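SalCYP truncation (Salinispora tropica, PDB 7ABB) is a truncated bacterial cytochrome P450-family protein that binds heme c within a largely helical fold. Local coordinates at residues A[261-275]-A[349-361]. Numbering follows the deposited sequence.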
# COMPACT_ATOMS: atom_id res chain seq x y z
N PHE A 261 -17.77 5.75 -13.78
CA PHE A 261 -16.46 6.37 -13.65
C PHE A 261 -16.12 7.17 -14.89
O PHE A 261 -15.58 8.28 -14.81
CB PHE A 261 -15.38 5.31 -13.40
CG PHE A 261 -14.07 5.87 -12.93
CD1 PHE A 261 -13.11 6.30 -13.82
CD2 PHE A 261 -13.79 5.96 -11.57
CE1 PHE A 261 -11.89 6.82 -13.38
CE2 PHE A 261 -12.57 6.47 -11.13
CZ PHE A 261 -11.63 6.90 -12.04
N LEU A 262 -16.49 6.64 -16.05
CA LEU A 262 -16.18 7.30 -17.32
C LEU A 262 -16.96 8.60 -17.47
O LEU A 262 -16.39 9.64 -17.83
CB LEU A 262 -16.52 6.33 -18.47
CG LEU A 262 -16.36 6.85 -19.88
CD1 LEU A 262 -14.89 7.20 -20.12
CD2 LEU A 262 -16.87 5.79 -20.87
N ARG A 263 -18.26 8.56 -17.21
CA ARG A 263 -19.17 9.63 -17.58
C ARG A 263 -19.41 10.64 -16.47
O ARG A 263 -20.01 11.69 -16.74
CB ARG A 263 -20.51 9.04 -18.01
CG ARG A 263 -20.41 8.09 -19.20
CD ARG A 263 -21.67 7.23 -19.37
NE ARG A 263 -21.51 6.21 -20.41
CZ ARG A 263 -22.34 5.19 -20.59
NH1 ARG A 263 -22.11 4.31 -21.55
NH2 ARG A 263 -23.40 5.03 -19.80
N ASP A 264 -18.98 10.37 -15.24
CA ASP A 264 -19.23 11.23 -14.08
C ASP A 264 -17.91 11.54 -13.38
O ASP A 264 -17.61 11.00 -12.30
CB ASP A 264 -20.24 10.58 -13.13
CG ASP A 264 -20.62 11.48 -11.94
OD1 ASP A 264 -20.21 12.66 -11.92
OD2 ASP A 264 -21.33 10.99 -11.03
N PRO A 265 -17.09 12.42 -13.96
CA PRO A 265 -15.77 12.69 -13.37
C PRO A 265 -15.83 13.12 -11.91
O PRO A 265 -14.89 12.84 -11.16
CB PRO A 265 -15.22 13.82 -14.25
CG PRO A 265 -15.91 13.67 -15.53
CD PRO A 265 -17.29 13.14 -15.23
N GLU A 266 -16.89 13.81 -11.51
CA GLU A 266 -16.98 14.31 -10.14
C GLU A 266 -16.97 13.18 -9.12
O GLU A 266 -16.58 13.41 -7.96
CB GLU A 266 -18.24 15.16 -10.00
CG GLU A 266 -18.52 15.68 -8.60
CD GLU A 266 -19.81 16.47 -8.52
OE1 GLU A 266 -20.49 16.41 -7.48
OE2 GLU A 266 -20.15 17.15 -9.52
N VAL A 267 -17.39 11.97 -9.50
CA VAL A 267 -17.42 10.84 -8.57
C VAL A 267 -16.07 10.16 -8.41
O VAL A 267 -15.93 9.29 -7.55
CB VAL A 267 -18.46 9.80 -9.04
CG1 VAL A 267 -17.84 8.81 -10.03
CG2 VAL A 267 -19.06 9.07 -7.85
N ARG A 268 -15.08 10.51 -9.23
CA ARG A 268 -13.88 9.68 -9.27
C ARG A 268 -13.12 9.67 -7.95
O ARG A 268 -12.63 8.60 -7.57
CB ARG A 268 -13.00 10.12 -10.45
CG ARG A 268 -13.67 9.85 -11.80
CD ARG A 268 -12.86 10.43 -12.95
NE ARG A 268 -13.41 10.00 -14.23
CZ ARG A 268 -12.95 10.38 -15.41
NH1 ARG A 268 -11.92 11.21 -15.49
NH2 ARG A 268 -13.51 9.91 -16.51
N PRO A 269 -12.95 10.79 -7.24
CA PRO A 269 -12.24 10.70 -5.94
C PRO A 269 -12.93 9.79 -4.94
O PRO A 269 -12.26 9.01 -4.26
CB PRO A 269 -12.19 12.17 -5.48
CG PRO A 269 -12.22 12.95 -6.78
CD PRO A 269 -13.20 12.19 -7.63
N ALA A 270 -14.26 9.84 -4.89
CA ALA A 270 -15.01 8.93 -4.03
C ALA A 270 -14.85 7.48 -4.49
O ALA A 270 -14.80 6.55 -3.68
CB ALA A 270 -16.49 9.33 -4.03
N ALA A 271 -14.80 7.27 -5.81
CA ALA A 271 -14.60 5.92 -6.31
C ALA A 271 -13.24 5.38 -5.88
O ALA A 271 -13.14 4.22 -5.45
CB ALA A 271 -14.74 5.89 -7.84
N VAL A 272 -12.20 6.22 -5.91
CA VAL A 272 -10.88 5.77 -5.47
C VAL A 272 -10.92 5.35 -4.00
O VAL A 272 -10.38 4.30 -3.63
CB VAL A 272 -9.82 6.85 -5.73
CG1 VAL A 272 -8.52 6.48 -5.03
CG2 VAL A 272 -9.60 6.99 -7.24
N GLU A 273 -11.58 6.14 -3.15
CA GLU A 273 -11.66 5.79 -1.73
C GLU A 273 -12.45 4.51 -1.53
O GLU A 273 -12.14 3.71 -0.65
CB GLU A 273 -12.28 6.92 -0.94
CG GLU A 273 -11.55 8.22 -1.04
CD GLU A 273 -10.11 8.14 -0.56
OE1 GLU A 273 -9.22 8.71 -1.22
OE2 GLU A 273 -9.87 7.51 0.50
N GLU A 274 -13.50 4.30 -2.33
CA GLU A 274 -14.28 3.09 -2.16
C GLU A 274 -13.48 1.86 -2.60
O GLU A 274 -13.57 0.81 -1.95
CB GLU A 274 -15.60 3.20 -2.91
CG GLU A 274 -16.48 1.95 -2.91
CD GLU A 274 -17.09 1.61 -1.56
OE1 GLU A 274 -16.56 2.05 -0.50
OE2 GLU A 274 -18.13 0.89 -1.51
N PHE A 275 -12.68 1.98 -3.66
CA PHE A 275 -11.83 0.86 -4.05
C PHE A 275 -10.72 0.63 -3.03
O PHE A 275 -10.39 -0.53 -2.73
CB PHE A 275 -11.24 1.09 -5.44
CG PHE A 275 -12.19 0.76 -6.56
CD1 PHE A 275 -12.77 -0.48 -6.64
CD2 PHE A 275 -12.44 1.69 -7.55
CE1 PHE A 275 -13.64 -0.78 -7.70
CE2 PHE A 275 -13.28 1.39 -8.61
CZ PHE A 275 -13.86 0.17 -8.68
N ARG A 349 -2.81 7.93 -3.50
CA ARG A 349 -4.08 8.44 -4.03
C ARG A 349 -3.87 9.16 -5.36
O ARG A 349 -4.65 8.97 -6.32
CB ARG A 349 -4.71 9.37 -3.02
CG ARG A 349 -5.37 8.68 -1.85
CD ARG A 349 -5.83 9.68 -0.83
NE ARG A 349 -6.77 9.04 0.08
CZ ARG A 349 -6.60 8.89 1.38
NH1 ARG A 349 -5.54 9.37 2.02
NH2 ARG A 349 -7.55 8.25 2.09
N ALA A 350 -2.88 10.04 -5.43
CA ALA A 350 -2.64 10.79 -6.66
C ALA A 350 -2.28 9.84 -7.80
O ALA A 350 -2.75 10.02 -8.93
CB ALA A 350 -1.53 11.83 -6.46
N GLN A 351 -1.47 8.83 -7.52
CA GLN A 351 -1.09 7.90 -8.59
C GLN A 351 -2.28 7.10 -9.10
O GLN A 351 -2.39 6.86 -10.32
CB GLN A 351 -0.01 6.94 -8.10
CG GLN A 351 1.32 7.59 -7.84
CD GLN A 351 2.31 6.61 -7.35
OE1 GLN A 351 2.83 5.82 -8.13
NE2 GLN A 351 2.59 6.62 -6.04
N ILE A 352 -3.14 6.62 -8.19
CA ILE A 352 -4.28 5.80 -8.59
C ILE A 352 -5.26 6.63 -9.40
O ILE A 352 -5.67 6.25 -10.51
CB ILE A 352 -4.95 5.18 -7.35
CG1 ILE A 352 -4.01 4.19 -6.71
CG2 ILE A 352 -6.24 4.47 -7.73
CD1 ILE A 352 -4.42 3.83 -5.26
N LEU A 353 -5.67 7.78 -8.87
CA LEU A 353 -6.63 8.62 -9.56
C LEU A 353 -6.10 9.05 -10.92
O LEU A 353 -6.81 8.98 -11.93
CB LEU A 353 -6.99 9.83 -8.72
CG LEU A 353 -7.96 10.80 -9.37
CD1 LEU A 353 -9.26 10.11 -9.78
CD2 LEU A 353 -8.24 11.96 -8.44
N THR A 354 -4.86 9.52 -10.97
CA THR A 354 -4.30 10.01 -12.22
C THR A 354 -4.22 8.90 -13.25
O THR A 354 -4.56 9.11 -14.44
CB THR A 354 -2.92 10.61 -11.96
OG1 THR A 354 -3.04 11.70 -11.04
CG2 THR A 354 -2.33 11.14 -13.22
N ALA A 355 -3.77 7.71 -12.84
CA ALA A 355 -3.68 6.60 -13.80
C ALA A 355 -5.05 6.26 -14.35
O ALA A 355 -5.21 6.06 -15.56
CB ALA A 355 -3.08 5.37 -13.15
N TRP A 356 -6.05 6.18 -13.48
CA TRP A 356 -7.38 5.82 -13.98
C TRP A 356 -7.98 6.93 -14.85
O TRP A 356 -8.73 6.65 -15.80
CB TRP A 356 -8.31 5.47 -12.82
CG TRP A 356 -7.96 4.16 -12.12
CD1 TRP A 356 -7.10 3.19 -12.56
CD2 TRP A 356 -8.46 3.71 -10.85
NE1 TRP A 356 -7.05 2.16 -11.63
CE2 TRP A 356 -7.86 2.47 -10.58
CE3 TRP A 356 -9.34 4.26 -9.93
CZ2 TRP A 356 -8.15 1.75 -9.41
CZ3 TRP A 356 -9.61 3.56 -8.77
CH2 TRP A 356 -9.02 2.32 -8.53
N GLU A 357 -7.69 8.20 -14.55
CA GLU A 357 -8.12 9.29 -15.41
C GLU A 357 -7.54 9.13 -16.81
O GLU A 357 -8.25 9.21 -17.83
CB GLU A 357 -7.70 10.64 -14.80
CG GLU A 357 -8.54 11.09 -13.61
CD GLU A 357 -7.98 12.32 -12.92
OE1 GLU A 357 -6.76 12.58 -13.06
OE2 GLU A 357 -8.75 13.03 -12.24
N GLU A 358 -6.21 8.95 -16.88
CA GLU A 358 -5.59 8.87 -18.20
C GLU A 358 -6.00 7.59 -18.92
O GLU A 358 -6.15 7.59 -20.15
CB GLU A 358 -4.06 8.98 -18.07
CG GLU A 358 -3.58 10.33 -17.55
CD GLU A 358 -4.06 11.46 -18.40
OE1 GLU A 358 -3.83 11.41 -19.63
OE2 GLU A 358 -4.67 12.40 -17.86
N TRP A 359 -6.22 6.51 -18.17
CA TRP A 359 -6.70 5.27 -18.77
C TRP A 359 -8.03 5.49 -19.48
O TRP A 359 -8.19 5.09 -20.64
CB TRP A 359 -6.82 4.18 -17.69
CG TRP A 359 -7.31 2.88 -18.24
CD1 TRP A 359 -8.60 2.55 -18.53
CD2 TRP A 359 -6.51 1.75 -18.61
NE1 TRP A 359 -8.65 1.29 -19.04
CE2 TRP A 359 -7.39 0.77 -19.10
CE3 TRP A 359 -5.15 1.46 -18.57
CZ2 TRP A 359 -6.95 -0.47 -19.56
CZ3 TRP A 359 -4.70 0.23 -19.03
CH2 TRP A 359 -5.61 -0.73 -19.50
N HIS A 360 -8.99 6.13 -18.81
CA HIS A 360 -10.31 6.27 -19.42
C HIS A 360 -10.36 7.30 -20.55
O HIS A 360 -11.25 7.27 -21.39
CB HIS A 360 -11.33 6.59 -18.33
CG HIS A 360 -11.64 5.40 -17.49
ND1 HIS A 360 -10.87 5.01 -16.41
CD2 HIS A 360 -12.60 4.45 -17.62
CE1 HIS A 360 -11.37 3.91 -15.88
NE2 HIS A 360 -12.42 3.55 -16.60
N GLU A 361 -9.36 8.18 -20.63
CA GLU A 361 -9.25 9.09 -21.76
C GLU A 361 -8.86 8.35 -23.02
O GLU A 361 -9.37 8.64 -24.11
CB GLU A 361 -8.23 10.17 -21.44
CG GLU A 361 -7.97 11.11 -22.59
CD GLU A 361 -9.19 11.94 -22.95
OE1 GLU A 361 -9.44 12.14 -24.16
OE2 GLU A 361 -9.87 12.41 -22.01
O HOH W 1 -11.17 13.34 -13.39
O HOH W 2 -10.60 10.74 -17.98
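Phe261 carries CG anti to the backbone nitrogen (chi1 -166°), which takes its ring to His360 and Trp356, while both partners place CG anti to the carbonyl carbon. Phe261 CD1 lies 3.6 Å from His360 CE1, over one face of the imidazole and toward its rim; the two ring planes are inclined at 42°. On the same phenyl ring, CZ reaches Trp356 CB at 3.7 Å. His360 ND1 donates to Trp356 O within the imidazole plane, which fixes the rotation of that ring. Farther along, the six-membered ring of the indole takes two neighbours: Trp356 CZ3 is 3.8 Å from Val272 CG2 and 3.6 Å from Phe275 CD2. Sequence and topology identify helix 268-278 as the P450 K helix, with the ExxR pair Glu274 and Arg277, and helix 345-362 as the L helix that follows the haem-binding loop; Ile352, which touches Val272, also comes near the heme c. A bend at chi2 of Glu273 turns its carboxylate to the extended Arg349, which grips it side-on: NE to OE1 at 2.8 Å, using the syn lone pair, and NH2 to OE2 at 2.9 Å, nearly straight at 169°. His332 also bonds OE2. Arg268 directs NE and NH2 to Phe261 O, the NE bond measuring 2.8 Å, and its CG covers the phenyl centre. Its NH1 stands 4.9 Å from Glu357 OE2; one water links these two atoms and a second links NH1 to Glu357 O, while Arg112 pairs with OE1.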